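PDB 2I33: acid phosphatase from Bacillus anthracis, which probably hydrolyses phosphate monoesters at acid pH as a class C, magnesium-containing phosphatase of the HAD superfamily. Local coordinates for residues L46-D49 with A50-K54; L64-D67 with E68-D72; K136-R140 with V141-Q145. All blocks are in the same frame, centred on the assembly; numbering follows the deposited sequence.

Contact 1. Residues L46-D49 with A50-K54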
loop_
_atom_site.group_PDB
_atom_site.type_symbol
_atom_site.label_atom_id
_atom_site.label_comp_id
_atom_site.label_asym_id
_atom_site.label_seq_id
_atom_site.Cartn_x
_atom_site.Cartn_y
_atom_site.Cartn_z
ATOM N N LEU A 46 6.693 13.134 -10.928
ATOM C CA LEU A 46 6.402 13.080 -12.350
ATOM C C LEU A 46 5.174 13.914 -12.648
ATOM O O LEU A 46 5.158 14.708 -13.572
ATOM C CB LEU A 46 6.124 11.644 -12.748
ATOM C CG LEU A 46 5.726 11.394 -14.196
ATOM C CD1 LEU A 46 6.927 11.425 -15.070
ATOM C CD2 LEU A 46 5.055 10.015 -14.266
ATOM N N LYS A 47 4.140 13.738 -11.834
ATOM C CA LYS A 47 2.915 14.458 -12.057
ATOM C C LYS A 47 3.059 15.936 -11.721
ATOM O O LYS A 47 2.422 16.777 -12.347
ATOM C CB LYS A 47 1.793 13.802 -11.278
ATOM C CG LYS A 47 1.484 12.388 -11.767
ATOM C CD LYS A 47 0.889 12.373 -13.158
ATOM C CE LYS A 47 0.585 10.974 -13.665
ATOM N NZ LYS A 47 0.117 10.999 -15.065
ATOM N N LEU A 48 3.920 16.257 -10.760
ATOM C CA LEU A 48 4.198 17.662 -10.467
ATOM C C LEU A 48 4.818 18.334 -11.691
ATOM O O LEU A 48 4.374 19.367 -12.135
ATOM C CB LEU A 48 5.126 17.803 -9.270
ATOM C CG LEU A 48 5.455 19.241 -8.895
ATOM C CD1 LEU A 48 4.198 20.037 -8.566
ATOM C CD2 LEU A 48 6.453 19.314 -7.740
ATOM N N ASP A 49 5.837 17.716 -12.265
ATOM C CA ASP A 49 6.450 18.277 -13.458
ATOM C C ASP A 49 5.454 18.465 -14.605
ATOM O O ASP A 49 5.479 19.467 -15.297
ATOM C CB ASP A 49 7.562 17.376 -13.932
ATOM C CG ASP A 49 8.795 17.460 -13.060
ATOM O OD1 ASP A 49 8.946 18.431 -12.278
ATOM O OD2 ASP A 49 9.649 16.568 -13.209
ATOM N N ALA A 50 4.594 17.463 -14.778
ATOM C CA ALA A 50 3.583 17.489 -15.834
ATOM C C ALA A 50 2.653 18.673 -15.621
ATOM O O ALA A 50 2.305 19.371 -16.567
ATOM C CB ALA A 50 2.774 16.217 -15.799
ATOM N N ALA A 51 2.242 18.855 -14.364
ATOM C CA ALA A 51 1.331 19.928 -14.010
ATOM C C ALA A 51 1.960 21.289 -14.232
ATOM O O ALA A 51 1.300 22.208 -14.719
ATOM C CB ALA A 51 0.914 19.802 -12.582
ATOM N N LEU A 52 3.227 21.433 -13.862
ATOM C CA LEU A 52 3.939 22.698 -14.068
ATOM C C LEU A 52 4.091 22.982 -15.553
ATOM O O LEU A 52 3.951 24.120 -15.989
ATOM C CB LEU A 52 5.314 22.687 -13.389
ATOM C CG LEU A 52 5.258 22.577 -11.869
ATOM C CD1 LEU A 52 6.630 22.316 -11.250
ATOM C CD2 LEU A 52 4.633 23.851 -11.307
ATOM N N ALA A 53 4.362 21.948 -16.336
ATOM C CA ALA A 53 4.481 22.140 -17.780
ATOM C C ALA A 53 3.128 22.490 -18.400
ATOM O O ALA A 53 3.089 23.229 -19.386
ATOM C CB ALA A 53 5.059 20.909 -18.431
ATOM N N LYS A 54 2.024 21.937 -17.846
ATOM C CA LYS A 54 0.678 22.268 -18.363
ATOM C C LYS A 54 0.420 23.760 -18.068
ATOM O O LYS A 54 -0.129 24.521 -18.899
ATOM C CB LYS A 54 -0.396 21.404 -17.716
ATOM C CG LYS A 54 -1.799 21.643 -18.206
#

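Contact 2. Residues L64-D67 with E68-D72. With MG (magnesium ion), chain C.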
loop_
_atom_site.group_PDB
_atom_site.type_symbol
_atom_site.label_atom_id
_atom_site.label_comp_id
_atom_site.label_asym_id
_atom_site.label_seq_id
_atom_site.Cartn_x
_atom_site.Cartn_y
_atom_site.Cartn_z
ATOM N N LEU A 64 -0.352 17.842 1.351
ATOM C CA LEU A 64 -0.049 16.562 1.938
ATOM C C LEU A 64 -0.632 16.424 3.314
ATOM O O LEU A 64 -0.617 17.344 4.125
ATOM C CB LEU A 64 1.448 16.354 2.070
ATOM C CG LEU A 64 2.281 16.634 0.827
ATOM C CD1 LEU A 64 2.857 18.050 0.850
ATOM C CD2 LEU A 64 3.384 15.620 0.721
ATOM N N ASP A 65 -1.117 15.224 3.601
ATOM C CA ASP A 65 -1.372 14.826 4.942
ATOM C C ASP A 65 -0.012 14.675 5.644
ATOM O O ASP A 65 1.014 14.590 4.978
ATOM C CB ASP A 65 -2.104 13.481 4.852
ATOM C CG ASP A 65 -2.306 12.850 6.140
ATOM O OD1 ASP A 65 -2.838 13.515 7.054
ATOM O OD2 ASP A 65 -1.875 11.661 6.233
ATOM N N LEU A 66 -0.013 14.597 6.981
ATOM C CA LEU A 66 1.237 14.413 7.714
ATOM C C LEU A 66 1.397 12.992 8.171
ATOM O O LEU A 66 2.291 12.314 7.726
ATOM C CB LEU A 66 1.383 15.360 8.893
ATOM C CG LEU A 66 1.709 16.814 8.492
ATOM C CD1 LEU A 66 1.728 17.698 9.670
ATOM C CD2 LEU A 66 3.065 16.878 7.793
ATOM N N ASP A 67 0.515 12.542 9.048
ATOM C CA ASP A 67 0.720 11.255 9.716
ATOM C C ASP A 67 0.489 10.132 8.713
ATOM O O ASP A 67 -0.567 10.003 8.096
ATOM C CB ASP A 67 -0.179 11.130 10.945
ATOM C CG ASP A 67 0.127 12.199 11.984
ATOM O OD1 ASP A 67 1.311 12.394 12.285
ATOM O OD2 ASP A 67 -0.822 12.889 12.459
ATOM N N GLU A 68 1.499 9.296 8.593
ATOM C CA GLU A 68 1.493 8.177 7.653
ATOM C C GLU A 68 1.530 8.618 6.173
ATOM O O GLU A 68 1.290 7.808 5.271
ATOM C CB GLU A 68 0.382 7.197 7.949
ATOM C CG GLU A 68 0.705 6.251 9.124
ATOM C CD GLU A 68 1.254 6.913 10.367
ATOM O OE1 GLU A 68 0.467 7.481 11.153
ATOM O OE2 GLU A 68 2.496 6.807 10.561
ATOM N N THR A 69 1.907 9.864 5.947
ATOM C CA THR A 69 2.174 10.355 4.622
ATOM C C THR A 69 3.569 10.958 4.561
ATOM O O THR A 69 4.375 10.564 3.719
ATOM C CB THR A 69 1.110 11.385 4.209
ATOM O OG1 THR A 69 -0.163 10.731 4.171
ATOM C CG2 THR A 69 1.450 11.949 2.888
ATOM N N VAL A 70 3.865 11.875 5.493
ATOM C CA VAL A 70 5.178 12.496 5.658
ATOM C C VAL A 70 5.856 11.966 6.928
ATOM O O VAL A 70 7.029 11.662 6.913
ATOM C CB VAL A 70 5.102 14.028 5.720
ATOM C CG1 VAL A 70 6.446 14.621 5.968
ATOM C CG2 VAL A 70 4.474 14.578 4.425
ATOM N N LEU A 71 5.112 11.896 8.020
ATOM C CA LEU A 71 5.668 11.475 9.313
ATOM C C LEU A 71 5.198 10.091 9.708
ATOM O O LEU A 71 4.016 9.762 9.632
ATOM C CB LEU A 71 5.251 12.476 10.408
ATOM C CG LEU A 71 5.790 13.911 10.241
ATOM C CD1 LEU A 71 5.207 14.836 11.314
ATOM C CD2 LEU A 71 7.285 13.971 10.212
ATOM N N ASP A 72 6.152 9.306 10.183
ATOM C CA ASP A 72 5.940 7.926 10.562
ATOM C C ASP A 72 5.617 7.816 12.057
ATOM O O ASP A 72 6.481 8.012 12.902
ATOM C CB ASP A 72 7.195 7.145 10.242
ATOM C CG ASP A 72 7.058 5.674 10.498
ATOM O OD1 ASP A 72 6.075 5.239 11.143
ATOM O OD2 ASP A 72 7.967 4.953 10.038
HETATM MG MG MG C . -2.635 10.272 7.591
HETATM O O HOH W 1 -3.114 11.617 9.262
HETATM O O HOH W 2 -4.557 10.737 6.823
HETATM O O HOH W 3 -3.190 8.842 8.605
#

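Contact 3. Residues K136-R140 with V141-Q145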
loop_
_atom_site.group_PDB
_atom_site.type_symbol
_atom_site.label_atom_id
_atom_site.label_comp_id
_atom_site.label_asym_id
_atom_site.label_seq_id
_atom_site.Cartn_x
_atom_site.Cartn_y
_atom_site.Cartn_z
ATOM N N LYS A 136 8.133 21.478 15.331
ATOM C CA LYS A 136 9.364 20.930 15.881
ATOM C C LYS A 136 9.745 19.654 15.128
ATOM O O LYS A 136 10.874 19.487 14.715
ATOM C CB LYS A 136 9.204 20.600 17.346
ATOM C CG LYS A 136 10.501 20.213 17.998
ATOM N N ASN A 137 8.774 18.770 14.940
ATOM C CA ASN A 137 9.022 17.492 14.253
ATOM C C ASN A 137 9.361 17.735 12.775
ATOM O O ASN A 137 10.246 17.101 12.224
ATOM C CB ASN A 137 7.809 16.556 14.392
ATOM C CG ASN A 137 8.170 15.085 14.295
ATOM O OD1 ASN A 137 7.511 14.238 14.902
ATOM N ND2 ASN A 137 9.186 14.771 13.507
ATOM N N LEU A 138 8.675 18.666 12.137
ATOM C CA LEU A 138 8.945 18.945 10.720
ATOM C C LEU A 138 10.311 19.588 10.520
ATOM O O LEU A 138 11.012 19.258 9.574
ATOM C CB LEU A 138 7.864 19.803 10.103
ATOM C CG LEU A 138 6.556 19.029 9.868
ATOM C CD1 LEU A 138 5.444 20.005 9.544
ATOM C CD2 LEU A 138 6.643 17.997 8.790
ATOM N N GLU A 139 10.701 20.454 11.432
ATOM C CA GLU A 139 12.055 21.008 11.417
ATOM C C GLU A 139 13.084 19.893 11.634
ATOM O O GLU A 139 14.112 19.850 10.971
ATOM C CB GLU A 139 12.218 22.104 12.463
ATOM C CG GLU A 139 11.447 23.321 12.104
ATOM C CD GLU A 139 11.627 24.449 13.111
ATOM O OE1 GLU A 139 11.851 24.173 14.318
ATOM O OE2 GLU A 139 11.516 25.616 12.689
ATOM N N ARG A 140 12.804 18.974 12.556
ATOM C CA ARG A 140 13.736 17.899 12.839
ATOM C C ARG A 140 14.003 17.071 11.600
ATOM O O ARG A 140 15.134 16.654 11.391
ATOM C CB ARG A 140 13.182 17.008 13.942
ATOM C CG ARG A 140 13.999 15.798 14.319
ATOM C CD ARG A 140 13.173 14.902 15.245
ATOM N NE ARG A 140 13.874 13.663 15.592
ATOM C CZ ARG A 140 14.472 13.422 16.757
ATOM N NH1 ARG A 140 14.483 14.301 17.739
ATOM N NH2 ARG A 140 15.055 12.257 16.942
ATOM N N VAL A 141 12.970 16.846 10.784
ATOM C CA VAL A 141 13.101 15.966 9.622
ATOM C C VAL A 141 13.514 16.754 8.371
ATOM O O VAL A 141 13.801 16.168 7.329
ATOM C CB VAL A 141 11.852 15.110 9.367
ATOM C CG1 VAL A 141 11.564 14.275 10.605
ATOM C CG2 VAL A 141 10.653 15.975 8.981
ATOM N N GLY A 142 13.549 18.077 8.480
ATOM C CA GLY A 142 13.983 18.926 7.363
ATOM C C GLY A 142 12.916 19.172 6.314
ATOM O O GLY A 142 13.227 19.466 5.142
ATOM N N ALA A 143 11.656 19.109 6.723
ATOM C CA ALA A 143 10.548 19.388 5.811
ATOM C C ALA A 143 10.533 20.882 5.545
ATOM O O ALA A 143 10.667 21.681 6.488
ATOM C CB ALA A 143 9.228 18.938 6.424
ATOM N N PRO A 144 10.405 21.287 4.275
ATOM C CA PRO A 144 10.333 22.711 3.982
ATOM C C PRO A 144 9.032 23.353 4.422
ATOM O O PRO A 144 8.024 22.673 4.644
ATOM C CB PRO A 144 10.436 22.783 2.462
ATOM C CG PRO A 144 10.046 21.497 1.977
ATOM C CD PRO A 144 10.296 20.470 3.054
ATOM N N GLN A 145 9.066 24.671 4.517
ATOM C CA GLN A 145 7.875 25.441 4.806
ATOM C C GLN A 145 7.188 24.932 6.079
ATOM O O GLN A 145 5.980 24.796 6.108
ATOM C CB GLN A 145 6.943 25.428 3.566
ATOM C CG GLN A 145 7.512 26.228 2.360
ATOM C CD GLN A 145 6.884 25.853 1.016
ATOM O OE1 GLN A 145 5.677 25.662 0.913
ATOM N NE2 GLN A 145 7.719 25.753 -0.033
#

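Contact 1. Residues L46-D49 with A50-K54
L48 and L52, one turn apart near the end of helix 31-54, form the tightly packed side of this contact. L48 turns its CG away from its own backbone N (chi1 -180°), whereas L52 keeps its CG beside N (chi1 -64°). The two branched ends are thereby brought together at a slant, and L52 CD1 comes to rest 4.0 Å from L48 CG. L52 CG also sits over the carbonyl of the preceding turn, 3.3 Å from L48 O. That same L48 O accepts L52 N at 2.9 Å in a bond close to the carbonyl direction. A51 continues the same face, its CB 3.4 Å from K47 O. Beneath these residues lies the parallel sheet: L48 rests on V175 and L176 of strand 172-179 and on I62 of strand 59-64, A51 meets V175, and L52 covers P60.

The other side is much looser. A50 and A53 offer solvent a bare methyl each, although the helical bond from A53 N to D49 O persists there at 2.9 Å. The carboxylate of D49 reaches Y112 OH through OD1 and makes no bond within the turn, while K47, bent near its base, carries NZ to a salt bridge with E209. Between these extremes L46 packs against L46 of the second subunit, so one flank of the helix also faces the dimer contact.

Such an amphipathic helix end, with i to i+4 backbone bonds and an aliphatic stripe laid on the central strands, is characteristic of the helices that flank the Rossmann-like parallel sheet of HAD enzymes.

Contact 2. Residues L64-D67 with E68-D72
D65 and T69 meet beside the magnesium ion, and the side chain of D65 can be followed outward through the site. D65 CB lies 3.4 Å from T69 OG1, so the hydroxyl leans along the aspartate from its first carbon. CG stands anti to the backbone N (chi1 173°), which carries the carboxylate to the metal. At the tip the two oxygens part company. D65 OD2 binds magnesium at 2.1 Å and, through its anti lone pair, accepts the hydroxyl of T69 OG1 at 2.8 Å; this second grip restrains rotation of the carboxylate. OD1 accepts a hydrogen bond from a metal-bound water and forms a salt bridge with K161.

The backbone oxygen D67 O binds the magnesium ion at 2.1 Å, and D180 with three waters completes six-fold coordination. This is the DxDx(T/V) signature of the HAD superfamily, placed at the end of strand 59-64; in HAD enzymes generally the first aspartate of this motif is the nucleophile. The D67 carboxylate does not touch the metal: its OD1 is held by N73 and R126.

Behind the aspartates the chain winds through a single tight turn, consistent with the squiggle of this superfamily. L66 O gathers three backbone donors, T69 N, V70 N and L71 N. V70 N lies nearest to L66 O, at 2.8 Å and only slightly tilted from the carbonyl plane, whereas the other two approach from above it. Beside the turn, aliphatic groups pack together, V70 CG2 4.0 Å from L64 CD2, the two side chains crossing at about a right angle. D65 O is buried here without a polar partner, flanked by T69 CG2 at 3.4 Å and V70 CG2 at 3.5 Å.

Contact 3. Residues K136-R140 with V141-Q145
With chi1 at -73°, L138 holds its CG beside its own backbone N, and from there L138 CD2 reaches the methyl of A143, 3.6 Å from A143 CB. V141 uses a similar torsion (chi1 -58°) that sets CG1 beside its N. This puts V141 CG1 3.8 Å from N137 ND2, while V141 CG2 is wedged against the last turn, 3.4 Å from L138 O. The amide of N137 is itself fixed by a bond from ND2 to A100 O, so V141 packs against a group already held in place.

The backbone closes the helix end. A143 N reaches back to L138 O at 2.9 Å, and G142 N bonds to E139 O at 3.1 Å, approaching from well above the carbonyl plane. Between them G142 takes a positive phi of 80°, which turns the chain out of the helix and sends A143 inward against Y122 of strand 119-125. On the outer side E139 and R140 extend their polar ends away from the turn.

The paired backward bonds about a positive-phi residue, here G142, make a Schellman motif, accompanied by the usual apolar contact across the cap; it ends helix 131-141.

How the contacts relate
Contacts 2 and 3 touch, their centres about 12 Å apart. L66 CD2 lies 3.9 Å from L138 CD2, and L71 CD2 lies 3.9 Å from N137 ND2 and 4.1 Å from V141 CG2, so the turn behind the metal-binding aspartates rests against the end of helix 131-141. The side chain of L138 is still about 12 Å from the magnesium ion, which places contact 3 behind the site and not in it. Contact 1 stands apart, its centre about 22 Å from that of contact 2 and about 25 Å from that of contact 3. Strand 59-64 joins contacts 1 and 2 along the chain: it comes after residues 46-54, and its last residue, L64, opens contact 2.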